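Local coordinates for signal recognition 54 kDa protein (Pyrococcus furiosus, PDB 3DM5) that belongs to the SRP54 family of the signal recognition particle and combines a helical bundle, a P-loop nucleotide-binding domain and a signal peptide binding domain, at residues Q146-Q149 and L150-Y154; A121-F124 and Q125-Y129; C135-T138 and W139-G142; V79-E82 and L83-L87; D43-V46 and R47-L50. All coordinates share one frame; numbering follows the deposited sequence.

How the interactions relate
From the N terminus, interaction 5 comes first, where the loop after helix 25-41 turns into helix 46-62, and interaction 4 follows on the last turns of helix 71-86. These two touch in the helical bundle, where the Phe86 ring meets Val44. Interaction 2 ends helix 113-125 of the nucleotide-binding domain, interaction 3 is the loop after strand 131-135, and interaction 1 lies on the later turns of helix 142-151 and the residues that follow. Interaction 1 touches both its neighbours, through Tyr154 and Leu151 to interaction 2 and through Gln146 to interaction 3, with which it shares the GDP. Each contact is local, and they follow in series without nesting or crossing.

Interaction 1: Q146-Q149 and L150-Y154; sequences QLRQ and LLDRY. With GDP (guanosine-5'-diphosphate), chain J; SO4 (sulfate ion), chain L.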
# COMPACT_ATOMS: atom_id res chain seq x y z
N GLN A 146 26.76 -26.03 -8.41
CA GLN A 146 25.80 -25.45 -7.48
C GLN A 146 25.42 -26.38 -6.33
O GLN A 146 25.26 -25.95 -5.19
CB GLN A 146 24.55 -25.00 -8.22
CG GLN A 146 23.46 -24.51 -7.30
CD GLN A 146 22.28 -23.96 -8.07
OE1 GLN A 146 22.33 -23.85 -9.29
NE2 GLN A 146 21.21 -23.61 -7.36
N LEU A 147 25.28 -27.67 -6.63
CA LEU A 147 24.95 -28.66 -5.62
C LEU A 147 26.14 -28.87 -4.71
O LEU A 147 25.98 -29.00 -3.50
CB LEU A 147 24.49 -29.99 -6.25
CG LEU A 147 23.11 -30.06 -6.92
CD1 LEU A 147 22.99 -31.32 -7.76
CD2 LEU A 147 21.94 -29.97 -5.92
N ARG A 148 27.34 -28.92 -5.29
CA ARG A 148 28.58 -29.01 -4.49
C ARG A 148 28.65 -27.84 -3.50
O ARG A 148 28.90 -28.03 -2.30
CB ARG A 148 29.83 -28.98 -5.39
CG ARG A 148 30.07 -30.19 -6.27
CD ARG A 148 30.25 -31.43 -5.44
NE ARG A 148 31.43 -31.38 -4.58
CZ ARG A 148 32.68 -31.36 -5.02
NH1 ARG A 148 32.94 -31.35 -6.32
NH2 ARG A 148 33.68 -31.33 -4.16
N GLN A 149 28.43 -26.63 -4.02
CA GLN A 149 28.33 -25.40 -3.22
C GLN A 149 27.34 -25.54 -2.05
O GLN A 149 27.66 -25.19 -0.92
CB GLN A 149 27.94 -24.21 -4.12
CG GLN A 149 27.30 -23.05 -3.39
CD GLN A 149 26.39 -22.22 -4.29
OE1 GLN A 149 26.39 -22.37 -5.50
NE2 GLN A 149 25.63 -21.33 -3.69
N LEU A 150 26.14 -26.04 -2.31
CA LEU A 150 25.14 -26.14 -1.25
C LEU A 150 25.40 -27.27 -0.26
O LEU A 150 24.95 -27.22 0.89
CB LEU A 150 23.73 -26.30 -1.85
CG LEU A 150 23.24 -25.20 -2.81
CD1 LEU A 150 21.94 -25.58 -3.54
CD2 LEU A 150 23.07 -23.92 -2.03
N LEU A 151 26.11 -28.30 -0.70
CA LEU A 151 26.05 -29.57 -0.01
C LEU A 151 27.37 -30.06 0.61
O LEU A 151 27.35 -30.87 1.52
CB LEU A 151 25.45 -30.64 -0.93
CG LEU A 151 23.94 -30.60 -1.16
CD1 LEU A 151 23.52 -31.67 -2.14
CD2 LEU A 151 23.18 -30.75 0.16
N ASP A 152 28.49 -29.55 0.11
CA ASP A 152 29.80 -29.99 0.64
C ASP A 152 29.93 -29.80 2.16
O ASP A 152 30.48 -30.67 2.84
CB ASP A 152 30.98 -29.29 -0.05
CG ASP A 152 31.27 -29.81 -1.45
OD1 ASP A 152 30.59 -30.75 -1.91
OD2 ASP A 152 32.19 -29.25 -2.10
N ARG A 153 29.42 -28.68 2.68
CA ARG A 153 29.52 -28.37 4.10
C ARG A 153 28.95 -29.51 4.91
O ARG A 153 29.33 -29.71 6.05
CB ARG A 153 28.75 -27.10 4.50
CG ARG A 153 28.17 -26.31 3.34
CD ARG A 153 27.44 -25.04 3.82
NE ARG A 153 27.49 -24.02 2.76
CZ ARG A 153 26.50 -23.73 1.92
NH1 ARG A 153 25.32 -24.35 2.02
NH2 ARG A 153 26.69 -22.80 0.99
N TYR A 154 28.02 -30.25 4.33
CA TYR A 154 27.33 -31.28 5.09
C TYR A 154 27.90 -32.64 4.78
O TYR A 154 27.48 -33.65 5.34
CB TYR A 154 25.82 -31.20 4.86
CG TYR A 154 25.29 -29.81 5.12
CD1 TYR A 154 25.09 -29.35 6.42
CD2 TYR A 154 25.01 -28.95 4.07
CE1 TYR A 154 24.62 -28.06 6.66
CE2 TYR A 154 24.54 -27.67 4.30
CZ TYR A 154 24.35 -27.24 5.59
OH TYR A 154 23.88 -25.97 5.79
PB GDP J . 16.70 -24.07 -11.10
O1B GDP J . 15.25 -23.81 -10.84
O2B GDP J . 16.99 -23.76 -12.54
O3B GDP J . 17.02 -25.51 -10.77
O3A GDP J . 17.65 -23.03 -10.31
PA GDP J . 17.66 -22.71 -8.74
O1A GDP J . 18.89 -21.93 -8.36
O2A GDP J . 17.55 -23.94 -7.89
O5' GDP J . 16.39 -21.73 -8.59
C5' GDP J . 16.48 -20.48 -9.27
C4' GDP J . 16.30 -19.31 -8.29
O4' GDP J . 15.17 -19.46 -7.40
C3' GDP J . 17.53 -19.14 -7.42
O3' GDP J . 17.80 -17.73 -7.41
C2' GDP J . 17.09 -19.65 -6.06
O2' GDP J . 17.70 -18.94 -4.99
C1' GDP J . 15.62 -19.30 -6.05
N9 GDP J . 14.81 -20.14 -5.15
C8 GDP J . 14.65 -21.48 -5.16
N7 GDP J . 13.77 -21.86 -4.19
C5 GDP J . 13.36 -20.74 -3.56
C6 GDP J . 12.44 -20.39 -2.45
O6 GDP J . 11.78 -21.25 -1.82
N1 GDP J . 12.34 -19.09 -2.12
C2 GDP J . 13.01 -18.12 -2.77
N2 GDP J . 12.84 -16.84 -2.38
N3 GDP J . 13.85 -18.36 -3.79
C4 GDP J . 14.05 -19.62 -4.21
S SO4 L . 36.95 -30.19 -5.74
O1 SO4 L . 36.71 -31.63 -5.64
O2 SO4 L . 36.49 -29.55 -4.50
O3 SO4 L . 38.37 -29.88 -5.94
O4 SO4 L . 36.24 -29.67 -6.91
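Arg148 sets its CG anti to the carbonyl carbon (chi1 -69°) and bends again at chi2 and chi3, a curl that brings the guanidinium beside Asp152, four residues on. Asp152 likewise has CG next to its backbone N (chi1 -75°), turning the carboxylate back toward the arginine. The salt bridge runs from Arg148 NE to Asp152 OD1 (2.9 Å), in the guanidinium plane and onto the syn lone pair, although the two flat groups are twisted 48° apart. Arg148 NH2 reaches on to a sulfate through weak bonds, the shorter to its O2 (3.3 Å), and His145 of a second subunit packs on both charged residues. The carbonyl O of Arg148 is gripped twice from one face of its plane, by Leu151 N (3.2 Å) and Asp152 N (2.9 Å). Gln149 O lies over one face of the Arg153 guanidinium.

On the inner side, Leu147 CD2 approaches Leu151 CD1 (4.4 Å), and both leucines pack on Val133 and Val158 of the flanking strands. Gln146 extends alongside Leu150, and its NE2 donates to GDP O1A (3.0 Å), while Arg140 holds its OE1 and thereby helps fix the rotation of the amide. This is the helix of a beta-alpha-beta unit (strand 131-135, helix 142-151, strand 157-159) in a P-loop domain, with one residue in the nucleotide pocket.

Interaction 2: A121-F124 and Q125-Y129; sequences ARYF and QKRGY. With SO4 (sulfate ion), chain C.
Phe124 and Tyr129 meet on the buried, tightly packed side of this helix end: the edge of Phe124 is turned to the face of Tyr129 in an offset edge-to-face pair at 88°, the Phe124 and Tyr129 ring centroids 5.8 Å apart, and both rings pack on Ile185. The Tyr123 ring is buried too, and Phe271 meets it edge-to-face. Arg127 links this part to the surface: its guanidinium lies flat on the phenol ring, 17° from parallel, with Arg127 CZ 3.8 Å from the centroid of the Tyr123 ring in a cation-pi stack. Arg127 NH1 also donates to Tyr123 O (2.8 Å), fixing the stacked group, and Arg127 O accepts from Arg400 of a third subunit.

The other side is more exposed and polar. The bend of Arg122 at chi2 (64°) brings NH1 to Gln125 OE1 (2.7 Å), while the exposed Lys126 passes over one face of the same guanidinium. Lys126 NZ and Arg127 NH2 share a sulfate, probably a crystallisation ion, bonding its O3 and O4, each at 3.1 Å.

The backbone ends helix 113-125 in a Schellman motif, with Tyr129 N bonded to Phe124 O (3.3 Å), Gly128 N bonded to Gln125 O (2.9 Å), and Gly128 at positive phi as the C-prime residue.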
# COMPACT_ATOMS: atom_id res chain seq x y z
N ALA A 121 17.82 -33.06 0.53
CA ALA A 121 18.94 -33.87 1.00
C ALA A 121 19.30 -33.51 2.44
O ALA A 121 19.44 -34.38 3.30
CB ALA A 121 20.14 -33.70 0.10
N ARG A 122 19.43 -32.21 2.69
CA ARG A 122 19.78 -31.73 4.03
C ARG A 122 18.70 -32.05 5.06
O ARG A 122 19.01 -32.39 6.20
CB ARG A 122 20.05 -30.21 4.00
CG ARG A 122 20.15 -29.56 5.39
CD ARG A 122 21.34 -30.09 6.18
NE ARG A 122 21.46 -29.43 7.47
CZ ARG A 122 22.19 -29.88 8.48
NH1 ARG A 122 22.87 -31.00 8.35
NH2 ARG A 122 22.24 -29.21 9.63
N TYR A 123 17.43 -31.91 4.67
CA TYR A 123 16.33 -32.27 5.55
C TYR A 123 16.52 -33.69 6.06
O TYR A 123 16.39 -33.96 7.25
CB TYR A 123 14.97 -32.12 4.84
CG TYR A 123 13.79 -32.75 5.56
CD1 TYR A 123 12.99 -32.01 6.40
CD2 TYR A 123 13.48 -34.10 5.39
CE1 TYR A 123 11.90 -32.58 7.05
CE2 TYR A 123 12.39 -34.69 6.06
CZ TYR A 123 11.61 -33.91 6.88
OH TYR A 123 10.53 -34.45 7.55
N PHE A 124 16.81 -34.61 5.15
CA PHE A 124 16.97 -36.01 5.53
C PHE A 124 18.24 -36.30 6.31
O PHE A 124 18.22 -37.09 7.26
CB PHE A 124 16.85 -36.93 4.32
CG PHE A 124 15.45 -37.17 3.90
CD1 PHE A 124 15.00 -36.83 2.63
CD2 PHE A 124 14.55 -37.71 4.81
CE1 PHE A 124 13.67 -37.05 2.26
CE2 PHE A 124 13.22 -37.93 4.45
CZ PHE A 124 12.78 -37.61 3.17
N GLN A 125 19.34 -35.68 5.92
CA GLN A 125 20.61 -35.85 6.62
C GLN A 125 20.55 -35.36 8.07
O GLN A 125 20.97 -36.06 8.99
CB GLN A 125 21.74 -35.15 5.87
CG GLN A 125 23.08 -35.53 6.40
CD GLN A 125 23.92 -34.32 6.76
OE1 GLN A 125 23.41 -33.21 6.90
NE2 GLN A 125 25.22 -34.53 6.93
N LYS A 126 20.05 -34.16 8.27
CA LYS A 126 19.75 -33.65 9.60
C LYS A 126 19.04 -34.67 10.47
O LYS A 126 19.12 -34.61 11.69
CB LYS A 126 18.85 -32.41 9.52
CG LYS A 126 19.58 -31.09 9.67
CD LYS A 126 18.59 -30.00 10.06
CE LYS A 126 19.27 -28.88 10.81
NZ LYS A 126 18.36 -28.25 11.82
N ARG A 127 18.31 -35.60 9.86
CA ARG A 127 17.49 -36.53 10.63
C ARG A 127 18.11 -37.92 10.68
O ARG A 127 17.42 -38.92 10.90
CB ARG A 127 16.05 -36.57 10.11
CG ARG A 127 15.39 -35.21 10.11
CD ARG A 127 13.88 -35.28 9.90
NE ARG A 127 13.23 -34.01 10.19
CZ ARG A 127 13.72 -32.81 9.87
NH1 ARG A 127 14.85 -32.70 9.19
NH2 ARG A 127 13.06 -31.73 10.20
N GLY A 128 19.43 -37.97 10.48
CA GLY A 128 20.18 -39.20 10.66
C GLY A 128 20.31 -40.13 9.47
O GLY A 128 20.76 -41.26 9.62
N TYR A 129 19.93 -39.68 8.29
CA TYR A 129 20.03 -40.51 7.10
C TYR A 129 21.34 -40.28 6.39
O TYR A 129 21.93 -39.19 6.47
CB TYR A 129 18.87 -40.23 6.16
CG TYR A 129 17.59 -40.90 6.58
CD1 TYR A 129 17.41 -42.26 6.39
CD2 TYR A 129 16.56 -40.17 7.15
CE1 TYR A 129 16.23 -42.88 6.78
CE2 TYR A 129 15.37 -40.78 7.54
CZ TYR A 129 15.22 -42.14 7.35
OH TYR A 129 14.05 -42.76 7.73
S SO4 C . 14.68 -28.78 11.05
O1 SO4 C . 15.25 -29.84 11.88
O2 SO4 C . 13.30 -28.53 11.45
O3 SO4 C . 15.45 -27.54 11.23
O4 SO4 C . 14.73 -29.18 9.64

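Interaction 3: C135-T138 and W139-G142; sequences CSDT and WRPG. With GDP (guanosine-5'-diphosphate), chain J.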
# COMPACT_ATOMS: atom_id res chain seq x y z
N CYS A 135 23.42 -35.80 -9.72
CA CYS A 135 23.07 -34.70 -10.61
C CYS A 135 23.11 -35.15 -12.07
O CYS A 135 24.17 -35.22 -12.68
CB CYS A 135 24.03 -33.54 -10.39
SG CYS A 135 23.91 -32.23 -11.61
N SER A 136 21.94 -35.45 -12.64
CA SER A 136 21.88 -35.84 -14.03
C SER A 136 21.34 -34.71 -14.90
O SER A 136 20.75 -34.95 -15.95
CB SER A 136 21.05 -37.13 -14.21
OG SER A 136 19.70 -36.95 -13.84
N ASP A 137 21.55 -33.48 -14.45
CA ASP A 137 21.08 -32.28 -15.14
C ASP A 137 22.07 -31.89 -16.22
O ASP A 137 23.01 -31.12 -15.98
CB ASP A 137 20.90 -31.11 -14.15
CG ASP A 137 20.12 -29.93 -14.75
OD1 ASP A 137 19.86 -29.93 -15.96
OD2 ASP A 137 19.76 -29.00 -13.98
N THR A 138 21.84 -32.42 -17.42
CA THR A 138 22.69 -32.18 -18.57
C THR A 138 22.28 -30.89 -19.28
O THR A 138 22.98 -30.42 -20.17
CB THR A 138 22.63 -33.37 -19.57
OG1 THR A 138 21.28 -33.60 -19.96
CG2 THR A 138 23.18 -34.63 -18.94
N TRP A 139 21.14 -30.34 -18.87
CA TRP A 139 20.55 -29.12 -19.46
C TRP A 139 21.20 -27.81 -18.98
O TRP A 139 21.21 -26.80 -19.69
CB TRP A 139 19.04 -29.10 -19.17
CG TRP A 139 18.21 -28.40 -20.19
CD1 TRP A 139 17.82 -28.88 -21.41
CD2 TRP A 139 17.63 -27.09 -20.07
NE1 TRP A 139 17.04 -27.95 -22.06
CE2 TRP A 139 16.91 -26.84 -21.26
CE3 TRP A 139 17.65 -26.11 -19.07
CZ2 TRP A 139 16.23 -25.64 -21.48
CZ3 TRP A 139 16.97 -24.92 -19.29
CH2 TRP A 139 16.27 -24.69 -20.49
N ARG A 140 21.73 -27.82 -17.76
CA ARG A 140 22.55 -26.73 -17.24
C ARG A 140 23.55 -27.33 -16.25
O ARG A 140 23.35 -27.25 -15.04
CB ARG A 140 21.71 -25.63 -16.59
CG ARG A 140 20.41 -26.09 -15.91
CD ARG A 140 19.97 -25.10 -14.82
NE ARG A 140 21.14 -24.67 -14.05
CZ ARG A 140 21.12 -24.23 -12.79
NH1 ARG A 140 19.98 -24.17 -12.12
NH2 ARG A 140 22.26 -23.88 -12.21
N PRO A 141 24.63 -27.94 -16.78
CA PRO A 141 25.69 -28.66 -16.05
C PRO A 141 26.39 -27.86 -14.93
O PRO A 141 27.09 -28.48 -14.11
CB PRO A 141 26.70 -29.01 -17.17
CG PRO A 141 26.33 -28.10 -18.33
CD PRO A 141 24.84 -28.02 -18.23
N GLY A 142 26.21 -26.53 -14.90
CA GLY A 142 26.59 -25.72 -13.76
C GLY A 142 25.92 -26.20 -12.47
O GLY A 142 26.35 -25.86 -11.36
PB GDP J . 16.70 -24.07 -11.10
O1B GDP J . 15.25 -23.81 -10.84
O2B GDP J . 16.99 -23.76 -12.54
O3B GDP J . 17.02 -25.51 -10.77
O3A GDP J . 17.65 -23.03 -10.31
PA GDP J . 17.66 -22.71 -8.74
O1A GDP J . 18.89 -21.93 -8.36
O2A GDP J . 17.55 -23.94 -7.89
O5' GDP J . 16.39 -21.73 -8.59
C5' GDP J . 16.48 -20.48 -9.27
C4' GDP J . 16.30 -19.31 -8.29
O4' GDP J . 15.17 -19.46 -7.40
C3' GDP J . 17.53 -19.14 -7.42
O3' GDP J . 17.80 -17.73 -7.41
C2' GDP J . 17.09 -19.65 -6.06
O2' GDP J . 17.70 -18.94 -4.99
C1' GDP J . 15.62 -19.30 -6.05
N9 GDP J . 14.81 -20.14 -5.15
C8 GDP J . 14.65 -21.48 -5.16
N7 GDP J . 13.77 -21.86 -4.19
C5 GDP J . 13.36 -20.74 -3.56
C6 GDP J . 12.44 -20.39 -2.45
O6 GDP J . 11.78 -21.25 -1.82
N1 GDP J . 12.34 -19.09 -2.12
C2 GDP J . 13.01 -18.12 -2.77
N2 GDP J . 12.84 -16.84 -2.38
N3 GDP J . 13.85 -18.36 -3.79
C4 GDP J . 14.05 -19.62 -4.21
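Asp137 offers one carboxylate oxygen to two successive backbone amides. OD1 accepts weak hydrogen bonds from Trp139 N (3.2 Å) and Arg140 N (3.3 Å), the first closing a loose Asx turn. Asp137 CG stands opposite its own N (chi1 -167°), which turns OD1 toward the two amides that follow; the same residue is the centre of an inverse gamma turn.

Within the loop the charges stay apart. Asp137 OD2 lies 4.5 Å from Arg140 NE, well out of the guanidinium plane, with the two flat groups 67° apart, so any attraction is probably one of charge alone; no N-H points at the oxygen. Lys113 makes a long, weak ion pair with OD2. Arg140 instead turns to the GDP: its chain, bent at chi3 (-42°), carries NH1 to a weak hydrogen bond with GDP O2B (3.0 Å), which sits at the guanidinium edge. NH2 is taken by Gln146, while NH1 serves the beta phosphate.

Among the van der Waals contacts, Pro141 CD lies 3.6 Å from Thr138 O. Separately, the exposed Trp139 ring meets that of His194.

The loop leaves the end of strand 131-135 and leads into helix 142-151, where Asp137 packs on Ala143. Thr138 leans on Leu170 of helix 167-180, and Ser136 OG bonds to Asp189 O of strand 185-189.

Interaction 4: V79-E82 and L83-L87; sequences VYEE and LTKFL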
# COMPACT_ATOMS: atom_id res chain seq x y z
N VAL A 79 -15.09 -22.42 8.59
CA VAL A 79 -14.02 -21.80 7.82
C VAL A 79 -12.71 -22.59 7.91
O VAL A 79 -12.07 -22.84 6.91
CB VAL A 79 -13.80 -20.33 8.25
CG1 VAL A 79 -12.53 -19.74 7.64
CG2 VAL A 79 -14.97 -19.50 7.89
N TYR A 80 -12.29 -22.96 9.12
CA TYR A 80 -11.02 -23.65 9.29
C TYR A 80 -11.01 -24.97 8.55
O TYR A 80 -10.00 -25.35 7.96
CB TYR A 80 -10.76 -23.93 10.76
CG TYR A 80 -9.64 -24.90 11.01
CD1 TYR A 80 -9.87 -26.13 11.61
CD2 TYR A 80 -8.34 -24.58 10.69
CE1 TYR A 80 -8.83 -27.01 11.87
CE2 TYR A 80 -7.29 -25.45 10.95
CZ TYR A 80 -7.54 -26.67 11.53
OH TYR A 80 -6.48 -27.53 11.77
N GLU A 81 -12.15 -25.64 8.58
CA GLU A 81 -12.29 -26.99 8.05
C GLU A 81 -12.39 -26.99 6.53
O GLU A 81 -11.79 -27.82 5.85
CB GLU A 81 -13.51 -27.66 8.70
CG GLU A 81 -14.05 -28.88 7.98
CD GLU A 81 -15.28 -29.45 8.67
OE1 GLU A 81 -15.80 -30.49 8.19
OE2 GLU A 81 -15.71 -28.87 9.69
N GLU A 82 -13.15 -26.03 6.01
CA GLU A 82 -13.24 -25.85 4.57
C GLU A 82 -11.89 -25.48 3.93
O GLU A 82 -11.50 -26.08 2.91
CB GLU A 82 -14.32 -24.83 4.23
CG GLU A 82 -15.71 -25.38 4.41
CD GLU A 82 -15.89 -26.73 3.74
OE1 GLU A 82 -15.43 -26.90 2.58
OE2 GLU A 82 -16.49 -27.63 4.37
N LEU A 83 -11.18 -24.52 4.53
CA LEU A 83 -9.88 -24.10 4.05
C LEU A 83 -8.88 -25.25 4.10
O LEU A 83 -8.07 -25.41 3.20
CB LEU A 83 -9.34 -22.89 4.85
CG LEU A 83 -9.77 -21.51 4.36
CD1 LEU A 83 -9.16 -20.38 5.20
CD2 LEU A 83 -9.41 -21.32 2.89
N THR A 84 -8.94 -26.07 5.15
CA THR A 84 -8.04 -27.21 5.24
C THR A 84 -8.23 -28.22 4.12
O THR A 84 -7.24 -28.73 3.59
CB THR A 84 -8.08 -27.92 6.62
OG1 THR A 84 -7.64 -27.01 7.63
CG2 THR A 84 -7.10 -29.11 6.62
N LYS A 85 -9.48 -28.49 3.74
CA LYS A 85 -9.75 -29.44 2.64
C LYS A 85 -9.33 -28.83 1.32
O LYS A 85 -8.94 -29.54 0.39
CB LYS A 85 -11.23 -29.84 2.57
CG LYS A 85 -11.72 -30.66 3.76
CD LYS A 85 -13.23 -30.81 3.75
CE LYS A 85 -13.72 -31.37 5.08
NZ LYS A 85 -15.22 -31.40 5.21
N PHE A 86 -9.39 -27.51 1.26
CA PHE A 86 -9.12 -26.73 0.07
C PHE A 86 -7.63 -26.82 -0.26
O PHE A 86 -7.22 -26.62 -1.40
CB PHE A 86 -9.57 -25.30 0.32
CG PHE A 86 -9.57 -24.41 -0.89
CD1 PHE A 86 -10.43 -24.64 -1.93
CD2 PHE A 86 -8.75 -23.28 -0.93
CE1 PHE A 86 -10.45 -23.79 -3.01
CE2 PHE A 86 -8.77 -22.44 -2.00
CZ PHE A 86 -9.62 -22.69 -3.05
N LEU A 87 -6.82 -27.13 0.75
CA LEU A 87 -5.37 -27.24 0.58
C LEU A 87 -4.84 -28.67 0.80
O LEU A 87 -3.69 -28.85 1.20
CB LEU A 87 -4.63 -26.24 1.50
CG LEU A 87 -4.99 -24.75 1.36
CD1 LEU A 87 -4.17 -23.85 2.25
CD2 LEU A 87 -4.83 -24.27 -0.05
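Glu81 and Lys85 pair one turn apart on helix 71-86, close to its C-terminal end in the SRP54 helical bundle. In this salt bridge the extended chains run side by side in the same direction, and Lys85 NZ meets Glu81 OE1 (3.2 Å) on the anti side of the carboxylate. Lys77 and Arg59 hold OE2, so the group is gripped at both oxygens. Glu82 bends at chi2 (-49°) and gives its OE2 to Arg59; Lys85 NZ, 4.1 Å from Glu82 OE2, is beyond a salt bridge and probably adds a weaker attraction.

Among the backbone bonds, Leu83 N reaches Val79 O (3.0 Å) and Phe86 N reaches Glu82 O (3.0 Å), keeping the i to i+4 pattern to the last turn.

The apolar contact is Val79 CG1 against Leu83 CD1 (4.2 Å). Phe86 packs on Leu52 of helix 46-62, while Tyr80 and Thr84 face Val290 of helix 286-293, so the last turns pack on both helices.

Thr84 OG1 stands over one face of the Tyr80 ring, toward its rim. It donates to Tyr80 O (2.9 Å), and Thr84 N bonds the same oxygen (3.1 Å) from the opposite face of the carbonyl plane.

Interaction 5: D43-V46 and R47-L50; sequences DVNV and RLVL
Val49 N bonds to Asn45 O (3.0 Å) and Leu50 N to Val46 O (2.9 Å), the i to i+4 bonds that start helix 46-62 of the SRP54 helical bundle with Asn45 at its N-cap, just after helix 25-41 has ended in a Schellman motif in which Asp43, at positive phi, is the C-prime residue and Val44 N bonds to Leu39 O.

The side chains add a hydrophobic staple. Val44, the residue before the N-cap, meets Val49 across the first turn, and both also pack on Leu39 of helix 25-41, which binds the turn to the helix it has just left. With CG1 anti to the backbone N (chi1 178°), Val44 turns that methyl to Val49; Leu48 CB is 4.3 Å from Val44 CG1.

Asn45 carries its amide alongside the first turn. As modelled, Asn45 ND2 is the atom turned to the helix, 2.9 Å from Leu48 N; both are donors, so in this orientation the side chain makes no capping bond to that amide. The other end, OD1, takes a weak hydrogen bond from Gln226.

Leu50 packs on Leu50 of a fourth subunit, and Val46 on Gln36 of the same subunit. On the inner side, the two methyls that meet in the staple are Val44 CG1 and Val49 CG2, 3.4 Å apart in the model.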
# COMPACT_ATOMS: atom_id res chain seq x y z
N ASP A 43 -4.38 -14.90 -6.13
CA ASP A 43 -4.41 -15.57 -7.44
C ASP A 43 -5.08 -16.93 -7.40
O ASP A 43 -4.78 -17.78 -8.23
CB ASP A 43 -3.02 -15.67 -8.05
CG ASP A 43 -3.06 -16.08 -9.53
OD1 ASP A 43 -2.00 -16.46 -10.08
OD2 ASP A 43 -4.15 -16.04 -10.12
N VAL A 44 -5.99 -17.15 -6.46
CA VAL A 44 -6.73 -18.40 -6.49
C VAL A 44 -7.76 -18.36 -7.61
O VAL A 44 -8.52 -17.40 -7.71
CB VAL A 44 -7.42 -18.76 -5.13
CG1 VAL A 44 -8.20 -20.04 -5.27
CG2 VAL A 44 -6.42 -18.90 -4.04
N ASN A 45 -7.76 -19.39 -8.46
CA ASN A 45 -8.74 -19.50 -9.54
C ASN A 45 -10.12 -19.08 -9.08
O ASN A 45 -10.59 -19.51 -8.02
CB ASN A 45 -8.79 -20.94 -10.04
CG ASN A 45 -9.82 -21.13 -11.15
OD1 ASN A 45 -9.55 -20.84 -12.30
ND2 ASN A 45 -10.99 -21.63 -10.80
N VAL A 46 -10.80 -18.26 -9.88
CA VAL A 46 -12.11 -17.75 -9.48
C VAL A 46 -13.15 -18.84 -9.29
O VAL A 46 -13.86 -18.84 -8.30
CB VAL A 46 -12.67 -16.71 -10.44
CG1 VAL A 46 -14.11 -16.42 -10.08
CG2 VAL A 46 -11.84 -15.44 -10.36
N ARG A 47 -13.22 -19.78 -10.23
CA ARG A 47 -14.15 -20.89 -10.10
C ARG A 47 -13.93 -21.67 -8.78
O ARG A 47 -14.88 -22.05 -8.10
CB ARG A 47 -14.05 -21.81 -11.32
CG ARG A 47 -15.40 -22.24 -11.88
CD ARG A 47 -15.23 -23.14 -13.09
NE ARG A 47 -16.34 -24.08 -13.21
CZ ARG A 47 -17.29 -24.03 -14.14
NH1 ARG A 47 -17.26 -23.07 -15.06
NH2 ARG A 47 -18.25 -24.93 -14.16
N LEU A 48 -12.67 -21.91 -8.43
CA LEU A 48 -12.36 -22.60 -7.18
C LEU A 48 -12.83 -21.81 -5.97
O LEU A 48 -13.31 -22.39 -4.99
CB LEU A 48 -10.86 -22.87 -7.04
CG LEU A 48 -10.23 -24.07 -7.76
CD1 LEU A 48 -8.77 -24.14 -7.40
CD2 LEU A 48 -10.93 -25.35 -7.38
N VAL A 49 -12.65 -20.48 -6.01
CA VAL A 49 -13.05 -19.62 -4.90
C VAL A 49 -14.57 -19.59 -4.72
O VAL A 49 -15.07 -19.64 -3.58
CB VAL A 49 -12.53 -18.18 -5.06
CG1 VAL A 49 -13.18 -17.28 -4.03
CG2 VAL A 49 -11.01 -18.14 -4.90
N LEU A 50 -15.29 -19.52 -5.83
CA LEU A 50 -16.74 -19.58 -5.80
C LEU A 50 -17.23 -20.83 -5.10
O LEU A 50 -18.09 -20.77 -4.23
CB LEU A 50 -17.31 -19.56 -7.21
CG LEU A 50 -17.88 -18.23 -7.65
CD1 LEU A 50 -18.54 -18.42 -8.99
CD2 LEU A 50 -18.89 -17.77 -6.60